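Local coordinates for putative HAD-hydrolase YfnB (Bacillus subtilis, PDB 3ED5), which is a putative haloacid dehalogenase-superfamily hydrolase that may act as a 5'-nucleotidase, at residues F12-T17 and L121-N126; R8-D13 and L180-S185; L19-A24 and Y133-D138; L111-Q116 and F142-D147. All coordinates share one frame; numbering follows the deposited sequence.

Contacts 1 and 2 are buried and lie side by side in the parallel sheet: strand 9-12 is flanked by strand 120-125 in contact 1 and by strand 179-183 in contact 2, and the two share Phe-12 and Asp-13. Backbone hydrogen bonds dominate both. Contacts 3 and 4 rest on side-chain packing instead. Contact 3, mostly buried, sets an arginine of helix 129-138 against the start of helix 21-35 and meets contact 1 through the Asp-15 to Arg-135 salt bridge. Contact 4, partly buried and about 16 Å from the chain centre, packs helix 108-116 on a phenylalanine-rich loop; its inner residues touch the Phe-12 ring.

Contact 1: residues F12-T17 and L121-N126; sequences FDVDDT and LYIVTN. With FMT (formic acid), chain C.
Val-14 holds CG1 anti to its backbone N (chi1 178°), which leaves CG2 beside that N and facing strand 120-125; in Ile-123, by contrast, CG2 is the branch anti to N. The two CG2 methyls meet at 3.5 Å, a close methyl-methyl contact, with the side chains crossing at about a right angle. Thr-125 CB adds a looser touch on Val-14 CG2. Next to this pair the backbones run parallel: Phe-12 N donates to Tyr-122 O (2.8 Å, 172° at the hydrogen), and Val-124 N returns a bond to Phe-12 O (2.9 Å). The strand then gives way to the DxD loop of the HAD Rossmannoid fold, where Asp-13 is probably the nucleophile and Thr-125 ends the neighbouring strand, as the motif II threonine does in relatives. In one of its two conformers, Asp-13 OD2 accepts Thr-17 OG1 on its anti lone pair at 2.6 Å, while OD1 also pairs with Lys-158. A water accepts from Asp-15 N and is hydrogen-bonded to that OD1 and to Thr-125 OG1, which in turn is bonded to Gly-127 N. Beside it a formic acid molecule, probably from the crystallisation liquor, takes Asn-126 N on O2 at 2.9 Å.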
loop_
_atom_site.group_PDB
_atom_site.type_symbol
_atom_site.label_atom_id
_atom_site.label_comp_id
_atom_site.label_asym_id
_atom_site.label_seq_id
_atom_site.Cartn_x
_atom_site.Cartn_y
_atom_site.Cartn_z
ATOM N N PHE A 12 -3.485 8.253 3.650
ATOM C CA PHE A 12 -3.903 7.170 2.762
ATOM C C PHE A 12 -2.718 6.276 2.446
ATOM O O PHE A 12 -1.661 6.733 2.031
ATOM C CB PHE A 12 -4.414 7.740 1.422
ATOM C CG PHE A 12 -5.838 8.188 1.444
ATOM C CD1 PHE A 12 -6.883 7.318 1.142
ATOM C CD2 PHE A 12 -6.141 9.524 1.747
ATOM C CE1 PHE A 12 -8.233 7.765 1.190
ATOM C CE2 PHE A 12 -7.477 9.983 1.763
ATOM C CZ PHE A 12 -8.511 9.112 1.492
ATOM N N ASP A 13 -2.941 4.980 2.602
ATOM C CA ASP A 13 -2.101 3.970 1.977
ATOM C C ASP A 13 -2.297 4.056 0.447
ATOM O O ASP A 13 -3.297 4.594 -0.033
ATOM C CB ASP A 13 -2.516 2.596 2.526
ATOM C CG ASP A 13 -1.811 1.446 1.827
ATOM O OD1 ASP A 13 -0.574 1.286 1.986
ATOM O OD2 ASP A 13 -2.522 0.710 1.138
ATOM N N VAL A 14 -1.350 3.507 -0.331
ATOM C CA VAL A 14 -1.430 3.570 -1.802
ATOM C C VAL A 14 -2.025 2.270 -2.357
ATOM O O VAL A 14 -3.107 2.247 -2.976
ATOM C CB VAL A 14 -0.022 3.816 -2.445
ATOM C CG1 VAL A 14 -0.106 3.834 -3.990
ATOM C CG2 VAL A 14 0.538 5.207 -2.002
ATOM N N ASP A 15 -1.281 1.196 -2.156
ATOM C CA ASP A 15 -1.563 -0.035 -2.922
ATOM C C ASP A 15 -2.799 -0.772 -2.427
ATOM O O ASP A 15 -2.897 -1.145 -1.255
ATOM C CB ASP A 15 -0.327 -0.945 -2.940
ATOM C CG ASP A 15 0.789 -0.335 -3.745
ATOM O OD1 ASP A 15 0.467 0.345 -4.738
ATOM O OD2 ASP A 15 1.965 -0.537 -3.398
ATOM N N ASP A 16 -3.712 -0.969 -3.362
ATOM C CA ASP A 16 -5.023 -1.585 -3.131
ATOM C C ASP A 16 -5.850 -0.770 -2.153
ATOM O O ASP A 16 -6.800 -1.282 -1.576
ATOM C CB ASP A 16 -4.887 -3.048 -2.693
ATOM C CG ASP A 16 -4.283 -3.892 -3.790
ATOM O OD1 ASP A 16 -4.636 -3.656 -4.971
ATOM O OD2 ASP A 16 -3.485 -4.774 -3.441
ATOM N N THR A 17 -5.515 0.522 -2.031
ATOM C CA THR A 17 -6.337 1.475 -1.269
ATOM C C THR A 17 -6.849 2.514 -2.261
ATOM O O THR A 17 -8.059 2.634 -2.435
ATOM C CB THR A 17 -5.529 2.108 -0.116
ATOM O OG1 THR A 17 -5.098 1.067 0.775
ATOM C CG2 THR A 17 -6.407 3.109 0.696
ATOM N N LEU A 121 -4.550 16.003 2.833
ATOM C CA LEU A 121 -4.302 14.600 2.480
ATOM C C LEU A 121 -2.809 14.279 2.457
ATOM O O LEU A 121 -2.016 15.064 1.950
ATOM C CB LEU A 121 -4.898 14.289 1.095
ATOM C CG LEU A 121 -6.322 14.772 0.835
ATOM C CD1 LEU A 121 -6.788 14.374 -0.576
ATOM C CD2 LEU A 121 -7.317 14.277 1.918
ATOM N N TYR A 122 -2.443 13.116 2.985
ATOM C CA TYR A 122 -1.060 12.672 2.954
ATOM C C TYR A 122 -1.033 11.211 2.513
ATOM O O TYR A 122 -1.999 10.472 2.713
ATOM C CB TYR A 122 -0.403 12.711 4.314
ATOM C CG TYR A 122 -0.323 14.132 4.828
ATOM C CD1 TYR A 122 0.805 14.912 4.553
ATOM C CD2 TYR A 122 -1.384 14.690 5.531
ATOM C CE1 TYR A 122 0.887 16.246 5.003
ATOM C CE2 TYR A 122 -1.306 16.043 6.001
ATOM C CZ TYR A 122 -0.175 16.786 5.717
ATOM O OH TYR A 122 -0.050 18.096 6.151
ATOM N N ILE A 123 0.111 10.814 1.981
ATOM C CA ILE A 123 0.350 9.398 1.630
ATOM C C ILE A 123 1.261 8.764 2.698
ATOM O O ILE A 123 2.233 9.393 3.120
ATOM C CB ILE A 123 1.042 9.245 0.254
ATOM C CG1 ILE A 123 0.111 9.664 -0.905
ATOM C CG2 ILE A 123 1.558 7.774 0.069
ATOM C CD1 ILE A 123 -1.092 8.736 -1.093
ATOM N N VAL A 124 0.936 7.528 3.122
ATOM C CA VAL A 124 1.780 6.757 4.040
ATOM C C VAL A 124 1.989 5.382 3.387
ATOM O O VAL A 124 1.034 4.621 3.195
ATOM C CB VAL A 124 1.226 6.674 5.503
ATOM C CG1 VAL A 124 1.331 8.109 6.166
ATOM C CG2 VAL A 124 -0.248 6.121 5.542
ATOM N N THR A 125 3.224 5.135 2.989
ATOM C CA THR A 125 3.494 3.906 2.204
ATOM C C THR A 125 4.831 3.238 2.552
ATOM O O THR A 125 5.824 3.918 2.834
ATOM C CB THR A 125 3.369 4.194 0.658
ATOM O OG1 THR A 125 3.525 2.946 -0.079
ATOM C CG2 THR A 125 4.470 5.178 0.182
ATOM N N ASN A 126 4.841 1.888 2.499
ATOM C CA ASN A 126 6.079 1.099 2.621
ATOM C C ASN A 126 6.644 0.749 1.220
ATOM O O ASN A 126 7.710 0.138 1.112
ATOM C CB ASN A 126 5.795 -0.244 3.320
ATOM C CG ASN A 126 5.697 -0.122 4.811
ATOM O OD1 ASN A 126 5.929 0.959 5.381
ATOM N ND2 ASN A 126 5.346 -1.215 5.462
HETATM C C FMT C . 2.058 -0.748 3.057
HETATM O O1 FMT C . 2.549 -1.657 2.411
HETATM O O2 FMT C . 2.410 0.405 2.816
HETATM O O HOH W 1 1.335 1.328 -0.316
#

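Contact 2: residues R8-D13 and L180-S185; sequences RTLLFD and LIIGDS
Ile-182 lays its CD1 methyl over the centre of the Phe-12 ring, a CH-pi contact 4.0 Å from the centroid and 12° off the ring normal. The two side chains lie side by side and point the same way, and Ile-182 CB and CG2 also reach the CD1-CE1 side of the ring. The same methyl touches Leu-10 CB, and Leu-10 CD2 packs on Leu-180 CB at 3.9 Å; Leu-11 and Ile-181 meet through their CB atoms on the other sheet face. Four backbone hydrogen bonds alternate between the strands, from Leu-180 N to Thr-9 O through to Asp-13 N and Ile-182 O (3.0 Å). This parallel pairing, at 25° between strand directions, is the centre of the HAD Rossmannoid sheet and carries Asp-13 and Asp-184 to the C-terminal strand ends. There Asp-13 CB sits 3.8 Å from Gly-183 CA. In one Asp-13 conformer OD2, hydrogen-bonded to Thr-17 OG1, lies 3.0 Å from Asp-184 OD1 without bonding to it, carboxylate planes 22° apart; acidic clusters here hold magnesium in related enzymes.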
loop_
_atom_site.group_PDB
_atom_site.type_symbol
_atom_site.label_atom_id
_atom_site.label_comp_id
_atom_site.label_asym_id
_atom_site.label_seq_id
_atom_site.Cartn_x
_atom_site.Cartn_y
_atom_site.Cartn_z
ATOM N N ARG A 8 -9.490 16.273 10.266
ATOM C CA ARG A 8 -8.852 17.310 9.460
ATOM C C ARG A 8 -7.798 16.749 8.518
ATOM O O ARG A 8 -7.542 17.338 7.467
ATOM C CB ARG A 8 -8.211 18.349 10.367
ATOM C CG ARG A 8 -9.262 19.184 11.096
ATOM C CD ARG A 8 -8.670 20.464 11.657
ATOM N NE ARG A 8 -7.754 20.205 12.771
ATOM C CZ ARG A 8 -8.132 20.139 14.045
ATOM N NH1 ARG A 8 -9.415 20.289 14.371
ATOM N NH2 ARG A 8 -7.225 19.925 14.990
ATOM N N THR A 9 -7.210 15.616 8.906
ATOM C CA THR A 9 -6.016 15.089 8.270
ATOM C C THR A 9 -6.304 13.642 7.905
ATOM O O THR A 9 -6.642 12.852 8.798
ATOM C CB THR A 9 -4.858 15.129 9.268
ATOM O OG1 THR A 9 -4.714 16.473 9.763
ATOM C CG2 THR A 9 -3.532 14.670 8.609
ATOM N N LEU A 10 -6.144 13.296 6.621
ATOM C CA LEU A 10 -6.369 11.907 6.158
ATOM C C LEU A 10 -5.049 11.335 5.653
ATOM O O LEU A 10 -4.380 11.969 4.818
ATOM C CB LEU A 10 -7.440 11.830 5.039
ATOM C CG LEU A 10 -8.731 12.600 5.402
ATOM C CD1 LEU A 10 -9.709 12.580 4.220
ATOM C CD2 LEU A 10 -9.389 12.038 6.675
ATOM N N LEU A 11 -4.668 10.171 6.178
ATOM C CA LEU A 11 -3.471 9.485 5.737
ATOM C C LEU A 11 -3.903 8.270 4.905
ATOM O O LEU A 11 -4.608 7.393 5.403
ATOM C CB LEU A 11 -2.643 9.003 6.935
ATOM C CG LEU A 11 -2.399 10.020 8.086
ATOM C CD1 LEU A 11 -1.529 9.360 9.163
ATOM C CD2 LEU A 11 -1.724 11.305 7.598
ATOM N N PHE A 12 -3.485 8.253 3.650
ATOM C CA PHE A 12 -3.903 7.170 2.762
ATOM C C PHE A 12 -2.718 6.276 2.446
ATOM O O PHE A 12 -1.661 6.733 2.031
ATOM C CB PHE A 12 -4.414 7.740 1.422
ATOM C CG PHE A 12 -5.838 8.188 1.444
ATOM C CD1 PHE A 12 -6.883 7.318 1.142
ATOM C CD2 PHE A 12 -6.141 9.524 1.747
ATOM C CE1 PHE A 12 -8.233 7.765 1.190
ATOM C CE2 PHE A 12 -7.477 9.983 1.763
ATOM C CZ PHE A 12 -8.511 9.112 1.492
ATOM N N ASP A 13 -2.941 4.980 2.602
ATOM C CA ASP A 13 -2.101 3.970 1.977
ATOM C C ASP A 13 -2.297 4.056 0.447
ATOM O O ASP A 13 -3.297 4.594 -0.033
ATOM C CB ASP A 13 -2.516 2.596 2.526
ATOM C CG ASP A 13 -1.811 1.446 1.827
ATOM O OD1 ASP A 13 -0.574 1.286 1.986
ATOM O OD2 ASP A 13 -2.522 0.710 1.138
ATOM N N LEU A 180 -7.314 10.449 10.452
ATOM C CA LEU A 180 -7.797 9.121 10.094
ATOM C C LEU A 180 -6.779 8.483 9.160
ATOM O O LEU A 180 -6.334 9.138 8.189
ATOM C CB LEU A 180 -9.152 9.246 9.361
ATOM C CG LEU A 180 -9.773 7.890 8.914
ATOM C CD1 LEU A 180 -10.199 7.022 10.116
ATOM C CD2 LEU A 180 -11.004 8.178 8.028
ATOM N N ILE A 181 -6.446 7.206 9.386
ATOM C CA ILE A 181 -5.672 6.482 8.384
ATOM C C ILE A 181 -6.602 5.504 7.638
ATOM O O ILE A 181 -7.400 4.803 8.263
ATOM C CB ILE A 181 -4.436 5.746 8.963
ATOM C CG1 ILE A 181 -3.689 4.987 7.832
ATOM C CG2 ILE A 181 -4.824 4.798 10.129
ATOM C CD1 ILE A 181 -2.274 4.421 8.286
ATOM N N ILE A 182 -6.482 5.486 6.313
ATOM C CA ILE A 182 -7.314 4.638 5.448
ATOM C C ILE A 182 -6.393 3.707 4.668
ATOM O O ILE A 182 -5.482 4.164 3.970
ATOM C CB ILE A 182 -8.078 5.515 4.421
ATOM C CG1 ILE A 182 -8.922 6.602 5.115
ATOM C CG2 ILE A 182 -8.995 4.618 3.518
ATOM C CD1 ILE A 182 -8.226 7.971 5.215
ATOM N N GLY A 183 -6.612 2.412 4.791
ATOM C CA GLY A 183 -5.771 1.451 4.051
ATOM C C GLY A 183 -6.357 0.066 4.058
ATOM O O GLY A 183 -7.312 -0.239 4.813
ATOM N N ASP A 184 -5.774 -0.793 3.211
ATOM C CA ASP A 184 -6.311 -2.145 3.031
ATOM C C ASP A 184 -5.598 -3.203 3.868
ATOM O O ASP A 184 -6.093 -4.338 3.983
ATOM C CB ASP A 184 -6.161 -2.544 1.561
ATOM C CG ASP A 184 -4.732 -2.786 1.196
ATOM O OD1 ASP A 184 -3.887 -1.907 1.461
ATOM O OD2 ASP A 184 -4.442 -3.856 0.640
ATOM N N SER A 185 -4.432 -2.857 4.427
ATOM C CA SER A 185 -3.640 -3.840 5.186
ATOM C C SER A 185 -3.947 -3.817 6.680
ATOM O O SER A 185 -3.717 -2.812 7.363
ATOM C CB SER A 185 -2.137 -3.620 4.962
ATOM O OG SER A 185 -1.391 -4.418 5.895
#

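Contact 3: residues L19-A24 and Y133-D138. With FMT (formic acid), chain G.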
loop_
_atom_site.group_PDB
_atom_site.type_symbol
_atom_site.label_atom_id
_atom_site.label_comp_id
_atom_site.label_asym_id
_atom_site.label_seq_id
_atom_site.Cartn_x
_atom_site.Cartn_y
_atom_site.Cartn_z
ATOM N N LEU A 19 -4.743 2.959 -5.503
ATOM C CA LEU A 19 -4.281 2.393 -6.780
ATOM C C LEU A 19 -4.566 0.909 -6.764
ATOM O O LEU A 19 -4.469 0.283 -5.711
ATOM C CB LEU A 19 -2.770 2.636 -6.967
ATOM C CG LEU A 19 -2.376 4.092 -7.234
ATOM C CD1 LEU A 19 -0.842 4.173 -7.494
ATOM C CD2 LEU A 19 -3.146 4.641 -8.425
ATOM N N ASP A 20 -4.870 0.345 -7.934
ATOM C CA ASP A 20 -5.209 -1.067 -8.024
ATOM C C ASP A 20 -3.880 -1.823 -8.212
ATOM O O ASP A 20 -3.448 -2.089 -9.345
ATOM C CB ASP A 20 -6.205 -1.274 -9.175
ATOM C CG ASP A 20 -6.663 -2.743 -9.334
ATOM O OD1 ASP A 20 -6.147 -3.656 -8.680
ATOM O OD2 ASP A 20 -7.564 -2.962 -10.139
ATOM N N PHE A 21 -3.227 -2.125 -7.081
ATOM C CA PHE A 21 -1.939 -2.798 -7.108
ATOM C C PHE A 21 -2.086 -4.210 -7.623
ATOM O O PHE A 21 -1.213 -4.695 -8.349
ATOM C CB PHE A 21 -1.292 -2.846 -5.726
ATOM C CG PHE A 21 0.065 -3.491 -5.735
ATOM C CD1 PHE A 21 1.195 -2.751 -6.114
ATOM C CD2 PHE A 21 0.208 -4.860 -5.439
ATOM C CE1 PHE A 21 2.470 -3.347 -6.134
ATOM C CE2 PHE A 21 1.483 -5.461 -5.471
ATOM C CZ PHE A 21 2.611 -4.694 -5.811
ATOM N N GLN A 22 -3.203 -4.855 -7.297
ATOM C CA GLN A 22 -3.435 -6.219 -7.867
ATOM C C GLN A 22 -3.326 -6.245 -9.391
ATOM O O GLN A 22 -2.716 -7.165 -9.962
ATOM C CB GLN A 22 -4.800 -6.764 -7.431
ATOM C CG GLN A 22 -4.902 -6.910 -5.904
ATOM C CD GLN A 22 -3.797 -7.775 -5.356
ATOM O OE1 GLN A 22 -2.894 -7.314 -4.636
ATOM N NE2 GLN A 22 -3.834 -9.033 -5.717
ATOM N N ALA A 23 -3.945 -5.269 -10.049
ATOM C CA ALA A 23 -3.861 -5.153 -11.475
ATOM C C ALA A 23 -2.434 -4.904 -11.975
ATOM O O ALA A 23 -2.001 -5.524 -12.964
ATOM C CB ALA A 23 -4.846 -4.093 -12.015
ATOM N N ALA A 24 -1.736 -3.964 -11.340
ATOM C CA ALA A 24 -0.341 -3.665 -11.695
ATOM C C ALA A 24 0.546 -4.902 -11.516
ATOM O O ALA A 24 1.358 -5.204 -12.390
ATOM C CB ALA A 24 0.213 -2.486 -10.854
ATOM N N TYR A 133 5.884 7.314 -6.256
ATOM C CA TYR A 133 5.864 8.645 -6.855
ATOM C C TYR A 133 5.424 8.543 -8.331
ATOM O O TYR A 133 4.542 9.289 -8.800
ATOM C CB TYR A 133 7.237 9.326 -6.771
ATOM C CG TYR A 133 7.427 10.137 -5.490
ATOM C CD1 TYR A 133 7.620 9.521 -4.256
ATOM C CD2 TYR A 133 7.399 11.530 -5.527
ATOM C CE1 TYR A 133 7.815 10.283 -3.070
ATOM C CE2 TYR A 133 7.584 12.303 -4.359
ATOM C CZ TYR A 133 7.800 11.668 -3.141
ATOM O OH TYR A 133 7.978 12.439 -1.995
ATOM N N LYS A 134 6.037 7.603 -9.043
ATOM C CA LYS A 134 5.740 7.474 -10.469
ATOM C C LYS A 134 4.285 7.087 -10.740
ATOM O O LYS A 134 3.620 7.741 -11.572
ATOM C CB LYS A 134 6.709 6.487 -11.157
ATOM C CG LYS A 134 6.411 6.330 -12.656
ATOM C CD LYS A 134 7.446 5.418 -13.336
ATOM C CE LYS A 134 7.355 5.470 -14.842
ATOM N NZ LYS A 134 6.014 5.025 -15.334
ATOM N N ARG A 135 3.779 6.074 -10.039
ATOM C CA ARG A 135 2.393 5.611 -10.225
ATOM C C ARG A 135 1.371 6.668 -9.768
ATOM O O ARG A 135 0.332 6.858 -10.427
ATOM C CB ARG A 135 2.179 4.265 -9.530
ATOM C CG ARG A 135 2.973 3.142 -10.272
ATOM C CD ARG A 135 3.053 1.906 -9.411
ATOM N NE ARG A 135 1.706 1.358 -9.120
ATOM C CZ ARG A 135 1.227 1.070 -7.908
ATOM N NH1 ARG A 135 1.951 1.275 -6.801
ATOM N NH2 ARG A 135 0.005 0.551 -7.809
ATOM N N LEU A 136 1.681 7.396 -8.692
ATOM C CA LEU A 136 0.802 8.498 -8.311
ATOM C C LEU A 136 0.806 9.615 -9.358
ATOM O O LEU A 136 -0.248 10.258 -9.594
ATOM C CB LEU A 136 1.189 9.079 -6.929
ATOM C CG LEU A 136 0.884 8.138 -5.764
ATOM C CD1 LEU A 136 1.612 8.643 -4.504
ATOM C CD2 LEU A 136 -0.629 7.939 -5.516
ATOM N N ARG A 137 1.962 9.906 -9.939
ATOM C CA ARG A 137 2.016 10.940 -10.987
ATOM C C ARG A 137 1.230 10.502 -12.227
ATOM O O ARG A 137 0.436 11.267 -12.772
ATOM C CB ARG A 137 3.449 11.294 -11.373
ATOM C CG ARG A 137 4.156 12.159 -10.349
ATOM C CD ARG A 137 5.425 12.785 -10.940
ATOM N NE ARG A 137 6.018 13.739 -9.999
ATOM C CZ ARG A 137 7.077 13.482 -9.227
ATOM N NH1 ARG A 137 7.518 14.415 -8.405
ATOM N NH2 ARG A 137 7.699 12.304 -9.275
ATOM N N ASP A 138 1.493 9.277 -12.681
ATOM C CA ASP A 138 0.901 8.795 -13.918
ATOM C C ASP A 138 -0.628 8.655 -13.870
ATOM O O ASP A 138 -1.284 8.806 -14.906
ATOM C CB ASP A 138 1.520 7.425 -14.300
ATOM C CG ASP A 138 3.017 7.518 -14.683
ATOM O OD1 ASP A 138 3.550 8.621 -14.926
ATOM O OD2 ASP A 138 3.678 6.445 -14.813
HETATM C C FMT G . 8.239 10.532 -12.242
HETATM O O1 FMT G . 8.520 11.710 -12.535
HETATM O O2 FMT G . 7.835 10.166 -11.133
#
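The Arg-135 guanidinium carries Leu-19 CD1 on one face, 3.7 Å above the plane and over its centre. At its NH2 end it comes to the edge of the Phe-21 ring, where CD1 is 3.9 Å away; ring and guanidinium planes stand 76° apart. Ala-24 CB adds a looser, oblique touch on NH2. The arginine reaches this place through a bend at chi3 (62°), which turns NE out of the line of the chain. Leu-19 CD1 also touches the base of the chain, 3.6 Å from Arg-135 CB, while Leu-19 CB lies 3.6 Å from NH2 at its tip. Leu-19 CD1 meets Leu-136 CD2, one residue on in helix 129-138, at 4.3 Å. The polar ends are satisfied outside the pair, NH1 by a salt bridge to Asp-15 and NE by Gly-101 O, which together fix the rotation of the planar group. Asp-20 caps the start of helix 21-35, its OD1 accepting Ala-23 N at 3.1 Å from above the carboxylate plane. The arrangement ties helix 129-138 of the Rossmannoid core to the segment leaving the DxD loop for the helical cap, a connection characteristic of HAD hydrolases with a cap inserted after the first strand.

Contact 4: residues L111-Q116 and F142-D147; sequences LISNLQ and FPFFKD
Ile-112 CG2 presses against Phe-144 CB at 3.4 Å and reaches its CG and CD2 as well, making the dense part of this contact. CG2 stands anti to the Ile-112 backbone N, directed at the loop, while the branch through CG1 carries CD1 to Phe-145 CZ at 4.0 Å. Ile-112 and Phe-145 cross at about a right angle, both buried, whereas the Phe-144 side chain crosses Ile-112 obliquely and remains partly exposed. Ser-113 CA sits over one face of the Phe-144 ring in a CH-pi contact, 4.2 Å from the centroid and 28° off the normal. Ser-113 CB follows at 3.9 Å from Phe-144 CE1. The outer side is looser and more open to solvent. There Gln-116, an exposed residue, brings its aliphatic part rather than its amide: CG lies in the ring plane at the edge of Phe-144, with its CB 3.9 Å from Phe-144 CD1, and CG also approaches Phe-144 O at 3.4 Å. The contact closes without hydrogen bonds between the two segments. Phe-109 meets the Phe-144 ring edge-to-face from an earlier turn of helix 108-116, and Phe-145 continues inward onto Leu-121 and Ile-123 of strand 120-125 and Phe-12 of strand 9-12, fitting the loop before strand 147-150 between helix and sheet.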
loop_
_atom_site.group_PDB
_atom_site.type_symbol
_atom_site.label_atom_id
_atom_site.label_comp_id
_atom_site.label_asym_id
_atom_site.label_seq_id
_atom_site.Cartn_x
_atom_site.Cartn_y
_atom_site.Cartn_z
ATOM N N LEU A 111 -12.960 10.641 -5.608
ATOM C CA LEU A 111 -12.912 10.717 -4.135
ATOM C C LEU A 111 -11.786 11.637 -3.684
ATOM O O LEU A 111 -12.015 12.616 -2.958
ATOM C CB LEU A 111 -12.752 9.339 -3.484
ATOM C CG LEU A 111 -12.536 9.482 -1.959
ATOM C CD1 LEU A 111 -13.937 9.621 -1.298
ATOM C CD2 LEU A 111 -11.706 8.430 -1.331
ATOM N N ILE A 112 -10.565 11.350 -4.114
ATOM C CA ILE A 112 -9.412 12.167 -3.708
ATOM C C ILE A 112 -9.586 13.657 -4.104
ATOM O O ILE A 112 -9.293 14.558 -3.316
ATOM C CB ILE A 112 -8.108 11.553 -4.257
ATOM C CG1 ILE A 112 -7.839 10.189 -3.568
ATOM C CG2 ILE A 112 -6.907 12.505 -4.149
ATOM C CD1 ILE A 112 -7.736 10.274 -1.999
ATOM N N SER A 113 -10.061 13.903 -5.325
ATOM C CA SER A 113 -10.291 15.281 -5.794
ATOM C C SER A 113 -11.289 16.010 -4.882
ATOM O O SER A 113 -11.084 17.187 -4.510
ATOM C CB SER A 113 -10.821 15.261 -7.226
ATOM O OG SER A 113 -11.138 16.578 -7.630
ATOM N N ASN A 114 -12.378 15.331 -4.536
ATOM C CA ASN A 114 -13.367 15.902 -3.617
ATOM C C ASN A 114 -12.773 16.133 -2.216
ATOM O O ASN A 114 -12.962 17.194 -1.625
ATOM C CB ASN A 114 -14.633 15.009 -3.554
ATOM C CG ASN A 114 -15.571 15.240 -4.730
ATOM O OD1 ASN A 114 -15.557 16.310 -5.344
ATOM N ND2 ASN A 114 -16.402 14.234 -5.047
ATOM N N LEU A 115 -12.057 15.141 -1.685
ATOM C CA LEU A 115 -11.539 15.283 -0.311
ATOM C C LEU A 115 -10.466 16.353 -0.163
ATOM O O LEU A 115 -10.374 17.008 0.894
ATOM C CB LEU A 115 -11.022 13.945 0.214
ATOM C CG LEU A 115 -12.023 12.783 0.280
ATOM C CD1 LEU A 115 -11.334 11.563 0.921
ATOM C CD2 LEU A 115 -13.314 13.136 1.027
ATOM N N GLN A 116 -9.675 16.556 -1.219
ATOM C CA GLN A 116 -8.628 17.555 -1.204
ATOM C C GLN A 116 -9.209 18.959 -0.911
ATOM O O GLN A 116 -8.527 19.803 -0.351
ATOM C CB GLN A 116 -7.847 17.514 -2.531
ATOM C CG GLN A 116 -6.614 18.421 -2.609
ATOM C CD GLN A 116 -6.954 19.865 -2.958
ATOM O OE1 GLN A 116 -7.999 20.155 -3.553
ATOM N NE2 GLN A 116 -6.076 20.792 -2.561
ATOM N N PHE A 142 -1.083 12.402 -7.735
ATOM C CA PHE A 142 0.050 13.035 -7.023
ATOM C C PHE A 142 -0.233 14.461 -6.465
ATOM O O PHE A 142 0.022 14.706 -5.295
ATOM C CB PHE A 142 1.279 13.083 -7.947
ATOM C CG PHE A 142 2.510 13.625 -7.296
ATOM C CD1 PHE A 142 3.343 12.785 -6.574
ATOM C CD2 PHE A 142 2.817 14.987 -7.387
ATOM C CE1 PHE A 142 4.494 13.283 -5.951
ATOM C CE2 PHE A 142 3.963 15.488 -6.775
ATOM C CZ PHE A 142 4.781 14.636 -6.039
ATOM N N PRO A 143 -0.731 15.380 -7.297
ATOM C CA PRO A 143 -0.840 16.766 -6.810
ATOM C C PRO A 143 -1.838 17.011 -5.666
ATOM O O PRO A 143 -1.818 18.106 -5.046
ATOM C CB PRO A 143 -1.286 17.544 -8.058
ATOM C CG PRO A 143 -1.008 16.630 -9.197
ATOM C CD PRO A 143 -1.249 15.271 -8.674
ATOM N N PHE A 144 -2.718 16.043 -5.401
ATOM C CA PHE A 144 -3.766 16.238 -4.405
ATOM C C PHE A 144 -3.250 16.059 -2.979
ATOM O O PHE A 144 -3.970 16.357 -2.025
ATOM C CB PHE A 144 -4.943 15.263 -4.650
ATOM C CG PHE A 144 -5.668 15.501 -5.942
ATOM C CD1 PHE A 144 -6.529 16.591 -6.089
ATOM C CD2 PHE A 144 -5.516 14.633 -7.008
ATOM C CE1 PHE A 144 -7.219 16.824 -7.289
ATOM C CE2 PHE A 144 -6.189 14.858 -8.225
ATOM C CZ PHE A 144 -7.054 15.954 -8.362
ATOM N N PHE A 145 -2.029 15.544 -2.840
ATOM C CA PHE A 145 -1.426 15.258 -1.507
ATOM C C PHE A 145 -0.425 16.304 -1.077
ATOM O O PHE A 145 0.426 16.748 -1.861
ATOM C CB PHE A 145 -0.793 13.864 -1.525
ATOM C CG PHE A 145 -1.804 12.791 -1.773
ATOM C CD1 PHE A 145 -2.528 12.245 -0.711
ATOM C CD2 PHE A 145 -2.098 12.376 -3.080
ATOM C CE1 PHE A 145 -3.527 11.267 -0.936
ATOM C CE2 PHE A 145 -3.090 11.354 -3.324
ATOM C CZ PHE A 145 -3.807 10.816 -2.254
ATOM N N LYS A 146 -0.566 16.742 0.173
ATOM C CA LYS A 146 0.343 17.703 0.776
ATOM C C LYS A 146 1.760 17.169 0.945
ATOM O O LYS A 146 2.726 17.920 0.808
ATOM C CB LYS A 146 -0.192 18.115 2.132
ATOM C CG LYS A 146 -1.523 18.834 2.078
ATOM C CD LYS A 146 -1.381 20.306 2.127
ATOM C CE LYS A 146 -1.572 20.841 3.548
ATOM N NZ LYS A 146 -0.502 20.331 4.488
ATOM N N ASP A 147 1.887 15.881 1.253
ATOM C CA ASP A 147 3.190 15.226 1.366
ATOM C C ASP A 147 3.039 13.703 1.200
ATOM O O ASP A 147 1.920 13.164 1.280
ATOM C CB ASP A 147 3.862 15.574 2.707
ATOM C CG ASP A 147 5.376 15.630 2.622
ATOM O OD1 ASP A 147 6.021 15.021 1.714
ATOM O OD2 ASP A 147 5.938 16.297 3.513
#